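Local coordinates for protein NADPH-flavin oxidoreductase (Vibrio harveyi, PDB 1BKJ) that catalyses the NADPH-dependent reduction of FMN, supplying reduced flavin to luciferase for bioluminescence, at residues 35-40 with 112-117; 43-48 with 105-110; 81-86 with 235-240. One frame throughout, in Å; residues are numbered along the deposited sequence.

Contact 1. Residues 35-40 with 112-117; sequences LAASSS and AQNCLL. With FMN (flavin mononucleotide), chain F.
The carboxamide of Asn114 reaches from helix 98-121 to the loop at Ala36 and Ala37. Ala37 comes up over one face of the amide at its nitrogen end, with Ala37 CB 3.6 Å from Asn114 ND2, and Ala37 CA is equally near. Of the flavin, the dimethylbenzene end meets a side chain over one face, where Ser40 OG sits above C7 of the FMN at 3.2 Å.

No direct hydrogen bond joins the two segments; a water does. Asn114 ND2 donates to it at 3.1 Å, and the water in turn donates weakly to Ala36 O, 2.9 Å from the water oxygen. The same ND2 also donates to Ala33 O, so one bond goes to the last turn of helix 24-35 and the other, through water, to the loop just after it. Asn114 OD1 accepts from Gln113 NE2 of the second subunit. Bonds at both ends fix which way the amide is flipped; chi1 of -99°, away from a staggered value, carries it toward the loop.

Farther along the loop the backbone holds the ribityl chain: Ser39 N donates to O3' of the FMN at 3.1 Å with an N-H...O angle of 152°, and O3' gives a weak bond back to Ser39 O. Ser38 CB lies 3.3 Å from that O3'. Ala37 O accepts from Arg169 of the second subunit, which also binds this FMN, as do its His11 and Arg15. Buried packing of a loop on the long central helix thus merges into a flavin site shared between two chains, the hallmark of dimeric nitroreductase-family enzymes.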
loop_
_atom_site.group_PDB
_atom_site.type_symbol
_atom_site.label_atom_id
_atom_site.label_comp_id
_atom_site.label_asym_id
_atom_site.label_seq_id
_atom_site.Cartn_x
_atom_site.Cartn_y
_atom_site.Cartn_z
ATOM N N LEU A 35 -9.234 3.691 -8.665
ATOM C CA LEU A 35 -9.497 2.513 -9.490
ATOM C C LEU A 35 -8.421 2.241 -10.540
ATOM O O LEU A 35 -8.157 1.091 -10.858
ATOM C CB LEU A 35 -10.873 2.597 -10.148
ATOM C CG LEU A 35 -12.092 2.464 -9.237
ATOM C CD1 LEU A 35 -13.321 2.705 -10.071
ATOM C CD2 LEU A 35 -12.153 1.102 -8.588
ATOM N N ALA A 36 -7.742 3.299 -10.981
ATOM C CA ALA A 36 -6.665 3.224 -11.969
ATOM C C ALA A 36 -5.350 2.629 -11.416
ATOM O O ALA A 36 -4.386 2.439 -12.169
ATOM C CB ALA A 36 -6.408 4.617 -12.579
ATOM N N ALA A 37 -5.316 2.330 -10.112
ATOM C CA ALA A 37 -4.129 1.747 -9.467
ATOM C C ALA A 37 -3.877 0.304 -9.921
ATOM O O ALA A 37 -4.816 -0.394 -10.311
ATOM C CB ALA A 37 -4.297 1.773 -7.957
ATOM N N SER A 38 -2.612 -0.135 -9.871
ATOM C CA SER A 38 -2.239 -1.516 -10.213
ATOM C C SER A 38 -2.938 -2.455 -9.228
ATOM O O SER A 38 -3.179 -2.079 -8.078
ATOM C CB SER A 38 -0.727 -1.718 -10.079
ATOM O OG SER A 38 -0.011 -1.003 -11.059
ATOM N N SER A 39 -3.213 -3.676 -9.663
ATOM C CA SER A 39 -3.896 -4.653 -8.829
ATOM C C SER A 39 -3.195 -6.007 -8.986
ATOM O O SER A 39 -2.956 -6.444 -10.120
ATOM C CB SER A 39 -5.365 -4.732 -9.251
ATOM O OG SER A 39 -6.033 -5.795 -8.593
ATOM N N SER A 40 -2.858 -6.652 -7.862
ATOM C CA SER A 40 -2.181 -7.957 -7.869
ATOM C C SER A 40 -3.038 -9.002 -8.548
ATOM O O SER A 40 -4.167 -9.229 -8.123
ATOM C CB SER A 40 -1.861 -8.433 -6.451
ATOM O OG SER A 40 -1.063 -7.514 -5.742
ATOM N N ALA A 112 -5.261 3.678 -2.154
ATOM C CA ALA A 112 -5.478 4.828 -1.281
ATOM C C ALA A 112 -4.552 5.993 -1.570
ATOM O O ALA A 112 -4.978 7.150 -1.505
ATOM C CB ALA A 112 -5.381 4.429 0.154
ATOM N N GLN A 113 -3.305 5.690 -1.937
ATOM C CA GLN A 113 -2.354 6.736 -2.255
ATOM C C GLN A 113 -2.728 7.444 -3.546
ATOM O O GLN A 113 -2.510 8.642 -3.658
ATOM C CB GLN A 113 -0.910 6.217 -2.255
ATOM C CG GLN A 113 0.185 7.287 -2.433
ATOM C CD GLN A 113 0.129 8.447 -1.429
ATOM O OE1 GLN A 113 -0.448 8.336 -0.351
ATOM N NE2 GLN A 113 0.755 9.557 -1.786
ATOM N N ASN A 114 -3.347 6.720 -4.482
ATOM C CA ASN A 114 -3.811 7.321 -5.734
ATOM C C ASN A 114 -4.966 8.290 -5.429
ATOM O O ASN A 114 -4.972 9.420 -5.924
ATOM C CB ASN A 114 -4.272 6.247 -6.716
ATOM C CG ASN A 114 -3.225 5.913 -7.763
ATOM O OD1 ASN A 114 -2.064 6.292 -7.663
ATOM N ND2 ASN A 114 -3.647 5.205 -8.786
ATOM N N CYS A 115 -5.864 7.872 -4.528
ATOM C CA CYS A 115 -7.019 8.672 -4.090
ATOM C C CYS A 115 -6.554 9.959 -3.423
ATOM O O CYS A 115 -6.989 11.046 -3.811
ATOM C CB CYS A 115 -7.893 7.888 -3.108
ATOM S SG CYS A 115 -8.842 6.553 -3.842
ATOM N N LEU A 116 -5.601 9.825 -2.487
ATOM C CA LEU A 116 -5.045 10.967 -1.757
ATOM C C LEU A 116 -4.307 11.935 -2.674
ATOM O O LEU A 116 -4.524 13.143 -2.566
ATOM C CB LEU A 116 -4.141 10.528 -0.588
ATOM C CG LEU A 116 -3.583 11.648 0.311
ATOM C CD1 LEU A 116 -4.697 12.458 0.975
ATOM C CD2 LEU A 116 -2.648 11.081 1.362
ATOM N N LEU A 117 -3.474 11.409 -3.581
ATOM C CA LEU A 117 -2.739 12.246 -4.535
ATOM C C LEU A 117 -3.670 13.018 -5.477
ATOM O O LEU A 117 -3.459 14.209 -5.721
ATOM C CB LEU A 117 -1.724 11.432 -5.335
ATOM C CG LEU A 117 -0.443 11.043 -4.605
ATOM C CD1 LEU A 117 0.405 10.211 -5.534
ATOM C CD2 LEU A 117 0.334 12.269 -4.140
HETATM N N1 FMN F . 2.595 -8.056 -13.096
HETATM C C2 FMN F . 3.482 -8.959 -13.621
HETATM O O2 FMN F . 3.619 -9.109 -14.816
HETATM N N3 FMN F . 4.161 -9.689 -12.643
HETATM C C4 FMN F . 4.078 -9.562 -11.248
HETATM O O4 FMN F . 4.812 -10.260 -10.537
HETATM C C4A FMN F . 3.049 -8.613 -10.819
HETATM N N5 FMN F . 2.981 -8.348 -9.444
HETATM C C5A FMN F . 2.155 -7.344 -8.933
HETATM C C6 FMN F . 2.158 -7.134 -7.562
HETATM C C7 FMN F . 1.430 -6.067 -7.041
HETATM C C7M FMN F . 1.773 -5.629 -5.609
HETATM C C8 FMN F . 0.549 -5.289 -7.880
HETATM C C8M FMN F . -0.320 -4.173 -7.366
HETATM C C9 FMN F . 0.472 -5.540 -9.253
HETATM C C9A FMN F . 1.330 -6.546 -9.830
HETATM N N10 FMN F . 1.428 -6.794 -11.242
HETATM C C10 FMN F . 2.304 -7.802 -11.741
HETATM C "C1'" FMN F . 0.884 -5.952 -12.184
HETATM C "C2'" FMN F . -0.450 -6.348 -12.847
HETATM O "O2'" FMN F . -0.897 -7.679 -12.914
HETATM C "C3'" FMN F . -1.459 -5.291 -13.045
HETATM O "O3'" FMN F . -1.433 -4.198 -12.165
HETATM C "C4'" FMN F . -2.778 -5.567 -13.704
HETATM O "O4'" FMN F . -3.103 -6.831 -14.270
HETATM C "C5'" FMN F . -3.664 -4.415 -13.980
HETATM O "O5'" FMN F . -3.021 -3.906 -15.178
HETATM P P FMN F . -2.372 -2.472 -15.339
HETATM O O1P FMN F . -3.543 -1.601 -15.303
HETATM O O2P FMN F . -1.728 -2.560 -16.649
HETATM O O3P FMN F . -1.427 -2.233 -14.226
HETATM O O HOH W 1 -2.693 4.716 -11.693
#

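Contact 2. Residues 43-48 with 105-110; sequences LQVVSI and AVDSGI. With FMN (flavin mononucleotide), chain F.
Val46, at the start of strand 46-50, points its side chain at helix 98-121 and makes the van der Waals part of this contact, against Ser108 OG and the backbone and CB of Asp107. Both methyls face the Ser108 hydroxyl from the same side: Val46 CG2 is 3.7 Å from Ser108 OG, and Val46 CG1 almost as near. A chi1 of -172°, with CG1 anti to the backbone N, turns both branches that way. Val46 CG2 also rests 3.9 Å from Asp107 C. The hydroxyl is satisfied within its own helix, by Gly104 O one turn back, and so can lie against the methyls. Val45 CG2 adds a looser touch on Asp107 OD2.

The polar link runs through water. Val45 N donates to a water at 3.0 Å, and that water donates to Asp107 OD2 at 2.7 Å. The other carboxylate oxygen, OD1, bonds to Ser40 OG.

Of the two segments, only the helix touches the flavin, by van der Waals contact. Ile110 CD1 lies 3.5 Å and Asp107 OD1 3.6 Å from methyl C8M of the FMN; Val106 CG1 is 3.8 Å from C7M. Beyond Val46, Ile48 pairs with a parallel strand of the second subunit. The outermost strand of this chain's sheet packs on helix 98-121, and the helix presents Val106, Asp107 and Ile110 to the flavin methyls: the interface FMN pocket of the nitroreductase fold.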
loop_
_atom_site.group_PDB
_atom_site.type_symbol
_atom_site.label_atom_id
_atom_site.label_comp_id
_atom_site.label_asym_id
_atom_site.label_seq_id
_atom_site.Cartn_x
_atom_site.Cartn_y
_atom_site.Cartn_z
ATOM N N LEU A 43 -6.911 -9.148 -9.319
ATOM C CA LEU A 43 -7.869 -9.723 -8.381
ATOM C C LEU A 43 -8.897 -8.731 -7.875
ATOM O O LEU A 43 -10.005 -9.121 -7.554
ATOM C CB LEU A 43 -7.142 -10.389 -7.204
ATOM C CG LEU A 43 -6.297 -11.658 -7.430
ATOM C CD1 LEU A 43 -5.363 -11.921 -6.254
ATOM C CD2 LEU A 43 -7.199 -12.848 -7.676
ATOM N N GLN A 44 -8.526 -7.444 -7.863
ATOM C CA GLN A 44 -9.378 -6.328 -7.410
ATOM C C GLN A 44 -9.999 -6.638 -6.037
ATOM O O GLN A 44 -11.203 -6.842 -5.901
ATOM C CB GLN A 44 -10.400 -5.971 -8.497
ATOM C CG GLN A 44 -9.707 -5.468 -9.755
ATOM C CD GLN A 44 -10.664 -5.122 -10.854
ATOM O OE1 GLN A 44 -11.329 -4.089 -10.807
ATOM N NE2 GLN A 44 -10.767 -5.995 -11.844
ATOM N N VAL A 45 -9.125 -6.681 -5.031
ATOM C CA VAL A 45 -9.481 -7.058 -3.659
ATOM C C VAL A 45 -9.783 -5.958 -2.638
ATOM O O VAL A 45 -9.823 -6.217 -1.424
ATOM C CB VAL A 45 -8.387 -7.994 -3.079
ATOM C CG1 VAL A 45 -8.245 -9.173 -3.952
ATOM C CG2 VAL A 45 -7.035 -7.277 -2.958
ATOM N N VAL A 46 -9.954 -4.735 -3.129
ATOM C CA VAL A 46 -10.227 -3.593 -2.260
ATOM C C VAL A 46 -11.663 -3.085 -2.395
ATOM O O VAL A 46 -12.227 -3.037 -3.496
ATOM C CB VAL A 46 -9.237 -2.423 -2.546
ATOM C CG1 VAL A 46 -9.388 -1.300 -1.506
ATOM C CG2 VAL A 46 -7.791 -2.937 -2.575
ATOM N N SER A 47 -12.266 -2.794 -1.243
ATOM C CA SER A 47 -13.599 -2.210 -1.178
ATOM C C SER A 47 -13.484 -0.938 -0.360
ATOM O O SER A 47 -12.693 -0.868 0.597
ATOM C CB SER A 47 -14.620 -3.146 -0.540
ATOM O OG SER A 47 -15.188 -3.970 -1.535
ATOM N N ILE A 48 -14.220 0.087 -0.785
ATOM C CA ILE A 48 -14.236 1.373 -0.097
ATOM C C ILE A 48 -15.634 1.597 0.460
ATOM O O ILE A 48 -16.616 1.338 -0.227
ATOM C CB ILE A 48 -13.892 2.561 -1.055
ATOM C CG1 ILE A 48 -12.504 2.363 -1.687
ATOM C CG2 ILE A 48 -13.961 3.928 -0.295
ATOM C CD1 ILE A 48 -12.138 3.390 -2.747
ATOM N N ALA A 105 -3.564 -5.800 1.928
ATOM C CA ALA A 105 -2.902 -4.659 2.567
ATOM C C ALA A 105 -2.046 -3.822 1.605
ATOM O O ALA A 105 -2.126 -2.590 1.618
ATOM C CB ALA A 105 -2.076 -5.132 3.748
ATOM N N VAL A 106 -1.253 -4.491 0.763
ATOM C CA VAL A 106 -0.402 -3.820 -0.215
ATOM C C VAL A 106 -1.264 -3.076 -1.253
ATOM O O VAL A 106 -1.057 -1.888 -1.492
ATOM C CB VAL A 106 0.561 -4.842 -0.917
ATOM C CG1 VAL A 106 1.219 -4.241 -2.153
ATOM C CG2 VAL A 106 1.644 -5.276 0.051
ATOM N N ASP A 107 -2.244 -3.774 -1.829
ATOM C CA ASP A 107 -3.131 -3.189 -2.839
ATOM C C ASP A 107 -3.988 -2.038 -2.302
ATOM O O ASP A 107 -4.245 -1.095 -3.042
ATOM C CB ASP A 107 -3.998 -4.266 -3.502
ATOM C CG ASP A 107 -3.212 -5.158 -4.476
ATOM O OD1 ASP A 107 -1.970 -5.267 -4.388
ATOM O OD2 ASP A 107 -3.857 -5.786 -5.335
ATOM N N SER A 108 -4.372 -2.089 -1.017
ATOM C CA SER A 108 -5.167 -1.019 -0.375
ATOM C C SER A 108 -4.334 0.247 -0.261
ATOM O O SER A 108 -4.833 1.326 -0.520
ATOM C CB SER A 108 -5.637 -1.422 1.018
ATOM O OG SER A 108 -6.696 -2.360 0.934
ATOM N N GLY A 109 -3.059 0.075 0.093
ATOM C CA GLY A 109 -2.118 1.179 0.207
ATOM C C GLY A 109 -1.875 1.858 -1.141
ATOM O O GLY A 109 -1.874 3.087 -1.223
ATOM N N ILE A 110 -1.700 1.063 -2.202
ATOM C CA ILE A 110 -1.493 1.571 -3.568
ATOM C C ILE A 110 -2.726 2.382 -4.012
ATOM O O ILE A 110 -2.597 3.523 -4.445
ATOM C CB ILE A 110 -1.261 0.402 -4.575
ATOM C CG1 ILE A 110 0.028 -0.335 -4.224
ATOM C CG2 ILE A 110 -1.183 0.904 -6.028
ATOM C CD1 ILE A 110 0.176 -1.637 -4.932
HETATM N N1 FMN F . 2.595 -8.056 -13.096
HETATM C C2 FMN F . 3.482 -8.959 -13.621
HETATM O O2 FMN F . 3.619 -9.109 -14.816
HETATM N N3 FMN F . 4.161 -9.689 -12.643
HETATM C C4 FMN F . 4.078 -9.562 -11.248
HETATM O O4 FMN F . 4.812 -10.260 -10.537
HETATM C C4A FMN F . 3.049 -8.613 -10.819
HETATM N N5 FMN F . 2.981 -8.348 -9.444
HETATM C C5A FMN F . 2.155 -7.344 -8.933
HETATM C C6 FMN F . 2.158 -7.134 -7.562
HETATM C C7 FMN F . 1.430 -6.067 -7.041
HETATM C C7M FMN F . 1.773 -5.629 -5.609
HETATM C C8 FMN F . 0.549 -5.289 -7.880
HETATM C C8M FMN F . -0.320 -4.173 -7.366
HETATM C C9 FMN F . 0.472 -5.540 -9.253
HETATM C C9A FMN F . 1.330 -6.546 -9.830
HETATM N N10 FMN F . 1.428 -6.794 -11.242
HETATM C C10 FMN F . 2.304 -7.802 -11.741
HETATM C "C1'" FMN F . 0.884 -5.952 -12.184
HETATM C "C2'" FMN F . -0.450 -6.348 -12.847
HETATM O "O2'" FMN F . -0.897 -7.679 -12.914
HETATM C "C3'" FMN F . -1.459 -5.291 -13.045
HETATM O "O3'" FMN F . -1.433 -4.198 -12.165
HETATM C "C4'" FMN F . -2.778 -5.567 -13.704
HETATM O "O4'" FMN F . -3.103 -6.831 -14.270
HETATM C "C5'" FMN F . -3.664 -4.415 -13.980
HETATM O "O5'" FMN F . -3.021 -3.906 -15.178
HETATM P P FMN F . -2.372 -2.472 -15.339
HETATM O O1P FMN F . -3.543 -1.601 -15.303
HETATM O O2P FMN F . -1.728 -2.560 -16.649
HETATM O O3P FMN F . -1.427 -2.233 -14.226
HETATM O O HOH W 2 -6.505 -5.516 -5.808
#

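Contact 3. Residues 81-86 with 235-240; sequences IDYQRH and KGLAKR
A Schellman motif at Gly236 closes helix 228-234, and the next residue, Leu237, packs its side chain on Ile81 and Tyr83, where strand 75-82 gives way to helix 84-89. Gly236 has a positive phi of 85°, which turns the chain out of the helix. The two branches of Leu237 then divide the work: chi2 of 170° extends CD1 away from the backbone toward Ile81, which leaves CD2 beside Tyr83. Leu237 CD1 meets Ile81 CG2 at 4.5 Å, while Leu237 CD2 approaches Tyr83 CD2 obliquely at 4.4 Å. These are loose apolar contacts without a hydrogen bond across the segments. Leu237 also leans on Ala150 and Thr101, and Tyr83 OH bonds to Leu100 O, which ties the ring to helix 98-121.

The strand-to-helix turn is braced from within. Tyr83 takes the N-cap position, but the neighbouring Asp82 supplies the side-chain oxygen: Asp82 OD1 accepts from Gln84 N at 2.8 Å in an Asx turn, met nearly along its C-O axis, and weakly from Arg85 N. Asp82 OD2 serves Ser47 OG and Tyr181 OH of the second subunit, with Arg85 NH1 a long 3.6 Å away and no N-H aimed at the oxygen, so the attraction is purely electrostatic. The His86 ring sets its edge, in plane, against Asp82 O and Tyr83 C.

Outside the pair, Lys235 and Tyr83 both make backbone bonds with Asn148. The arrangement is a C-terminal tail laid across the end of the central sheet and the start of helix 98-121, peripheral packing of the nitroreductase fold.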
loop_
_atom_site.group_PDB
_atom_site.type_symbol
_atom_site.label_atom_id
_atom_site.label_comp_id
_atom_site.label_asym_id
_atom_site.label_seq_id
_atom_site.Cartn_x
_atom_site.Cartn_y
_atom_site.Cartn_z
ATOM N N ILE A 81 -10.227 -4.922 2.938
ATOM C CA ILE A 81 -9.812 -6.117 2.175
ATOM C C ILE A 81 -11.160 -6.776 1.849
ATOM O O ILE A 81 -12.045 -6.828 2.712
ATOM C CB ILE A 81 -8.980 -7.141 3.028
ATOM C CG1 ILE A 81 -7.653 -6.529 3.473
ATOM C CG2 ILE A 81 -8.738 -8.427 2.217
ATOM C CD1 ILE A 81 -6.861 -7.367 4.443
ATOM N N ASP A 82 -11.328 -7.245 0.617
ATOM C CA ASP A 82 -12.582 -7.865 0.224
ATOM C C ASP A 82 -12.418 -9.085 -0.684
ATOM O O ASP A 82 -12.121 -8.950 -1.870
ATOM C CB ASP A 82 -13.469 -6.816 -0.471
ATOM C CG ASP A 82 -14.914 -7.281 -0.689
ATOM O OD1 ASP A 82 -15.237 -8.473 -0.525
ATOM O OD2 ASP A 82 -15.746 -6.435 -1.060
ATOM N N TYR A 83 -12.629 -10.265 -0.107
ATOM C CA TYR A 83 -12.616 -11.512 -0.872
ATOM C C TYR A 83 -14.036 -12.089 -0.875
ATOM O O TYR A 83 -14.255 -13.217 -1.317
ATOM C CB TYR A 83 -11.610 -12.518 -0.330
ATOM C CG TYR A 83 -10.178 -12.163 -0.651
ATOM C CD1 TYR A 83 -9.603 -12.524 -1.892
ATOM C CD2 TYR A 83 -9.388 -11.440 0.271
ATOM C CE1 TYR A 83 -8.274 -12.164 -2.210
ATOM C CE2 TYR A 83 -8.057 -11.067 -0.036
ATOM C CZ TYR A 83 -7.510 -11.428 -1.273
ATOM O OH TYR A 83 -6.235 -11.009 -1.591
ATOM N N GLN A 84 -15.007 -11.298 -0.407
ATOM C CA GLN A 84 -16.398 -11.724 -0.417
ATOM C C GLN A 84 -16.967 -11.647 -1.838
ATOM O O GLN A 84 -17.825 -12.450 -2.193
ATOM C CB GLN A 84 -17.260 -10.928 0.576
ATOM C CG GLN A 84 -18.745 -11.407 0.693
ATOM C CD GLN A 84 -18.902 -12.902 0.953
ATOM O OE1 GLN A 84 -19.729 -13.556 0.323
ATOM N NE2 GLN A 84 -18.090 -13.451 1.849
ATOM N N ARG A 85 -16.464 -10.718 -2.654
ATOM C CA ARG A 85 -16.900 -10.616 -4.053
ATOM C C ARG A 85 -16.586 -11.924 -4.772
ATOM O O ARG A 85 -17.456 -12.524 -5.408
ATOM C CB ARG A 85 -16.186 -9.479 -4.785
ATOM C CG ARG A 85 -16.924 -8.167 -4.751
ATOM C CD ARG A 85 -16.374 -7.193 -5.791
ATOM N NE ARG A 85 -14.988 -6.809 -5.546
ATOM C CZ ARG A 85 -14.598 -5.732 -4.862
ATOM N NH1 ARG A 85 -15.486 -4.895 -4.323
ATOM N NH2 ARG A 85 -13.304 -5.469 -4.751
ATOM N N HIS A 86 -15.376 -12.418 -4.532
ATOM C CA HIS A 86 -14.881 -13.650 -5.133
ATOM C C HIS A 86 -15.613 -14.885 -4.632
ATOM O O HIS A 86 -15.955 -15.771 -5.429
ATOM C CB HIS A 86 -13.386 -13.785 -4.868
ATOM C CG HIS A 86 -12.613 -12.547 -5.198
ATOM N ND1 HIS A 86 -12.516 -11.482 -4.323
ATOM C CD2 HIS A 86 -11.926 -12.189 -6.307
ATOM C CE1 HIS A 86 -11.802 -10.525 -4.880
ATOM N NE2 HIS A 86 -11.430 -10.930 -6.086
ATOM N N LYS A 235 -12.860 -13.135 10.814
ATOM C CA LYS A 235 -13.435 -12.797 9.513
ATOM C C LYS A 235 -13.014 -13.826 8.455
ATOM O O LYS A 235 -13.369 -13.715 7.282
ATOM C CB LYS A 235 -13.049 -11.372 9.081
ATOM C CG LYS A 235 -13.450 -10.221 10.051
ATOM C CD LYS A 235 -14.920 -10.227 10.552
ATOM C CE LYS A 235 -16.005 -10.129 9.461
ATOM N NZ LYS A 235 -15.789 -9.011 8.519
ATOM N N GLY A 236 -12.260 -14.831 8.903
ATOM C CA GLY A 236 -11.801 -15.902 8.038
ATOM C C GLY A 236 -10.538 -15.616 7.266
ATOM O O GLY A 236 -10.257 -16.293 6.277
ATOM N N LEU A 237 -9.773 -14.621 7.709
ATOM C CA LEU A 237 -8.535 -14.238 7.035
ATOM C C LEU A 237 -7.288 -14.631 7.822
ATOM O O LEU A 237 -7.354 -14.813 9.036
ATOM C CB LEU A 237 -8.539 -12.723 6.789
ATOM C CG LEU A 237 -9.672 -12.167 5.915
ATOM C CD1 LEU A 237 -9.688 -10.667 5.969
ATOM C CD2 LEU A 237 -9.510 -12.654 4.478
ATOM N N ALA A 238 -6.171 -14.802 7.112
ATOM C CA ALA A 238 -4.855 -15.132 7.687
ATOM C C ALA A 238 -4.814 -16.233 8.758
ATOM O O ALA A 238 -4.265 -16.048 9.856
ATOM C CB ALA A 238 -4.171 -13.841 8.196
ATOM N N LYS A 239 -5.417 -17.372 8.430
ATOM C CA LYS A 239 -5.479 -18.511 9.344
ATOM C C LYS A 239 -4.320 -19.482 9.160
ATOM O O LYS A 239 -4.075 -20.330 10.019
ATOM C CB LYS A 239 -6.819 -19.235 9.195
ATOM C CG LYS A 239 -8.012 -18.384 9.639
ATOM C CD LYS A 239 -9.355 -19.047 9.388
ATOM C CE LYS A 239 -9.721 -20.043 10.471
ATOM N NZ LYS A 239 -11.024 -20.711 10.160
ATOM N N ARG A 240 -3.629 -19.355 8.027
ATOM C CA ARG A 240 -2.481 -20.198 7.673
ATOM C C ARG A 240 -1.628 -19.487 6.628
ATOM O O ARG A 240 -1.987 -18.364 6.230
ATOM C CB ARG A 240 -2.935 -21.580 7.144
ATOM C CG ARG A 240 -3.926 -21.523 6.012
ATOM C CD ARG A 240 -4.467 -22.883 5.654
ATOM N NE ARG A 240 -5.704 -22.718 4.894
ATOM C CZ ARG A 240 -6.191 -23.591 4.013
ATOM N NH1 ARG A 240 -5.548 -24.730 3.753
ATOM N NH2 ARG A 240 -7.319 -23.309 3.362
ATOM O OXT ARG A 240 -0.597 -20.047 6.224
#

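Helix 98-121 is shared by contacts 1 and 2, whose centres lie 8 Å apart and which both touch the same FMN; contact 2 is nested within the chain loop closed by contact 1. Contact 3 sits farther out, its centre about 19 Å from the centre of the chain against 12 and 11 Å for contacts 1 and 2, although its touching residues are also buried. It adjoins contact 2 where strands 46-50 and 75-82 are neighbours and where Leu43 O, in the loop, bonds to His86 NE2 in helix 84-89 (2.7 Å). The inner pairs combine close packing with a water bridge and flavin contacts, whereas contact 3 has apolar side chains alone across it. All three reach the second subunit.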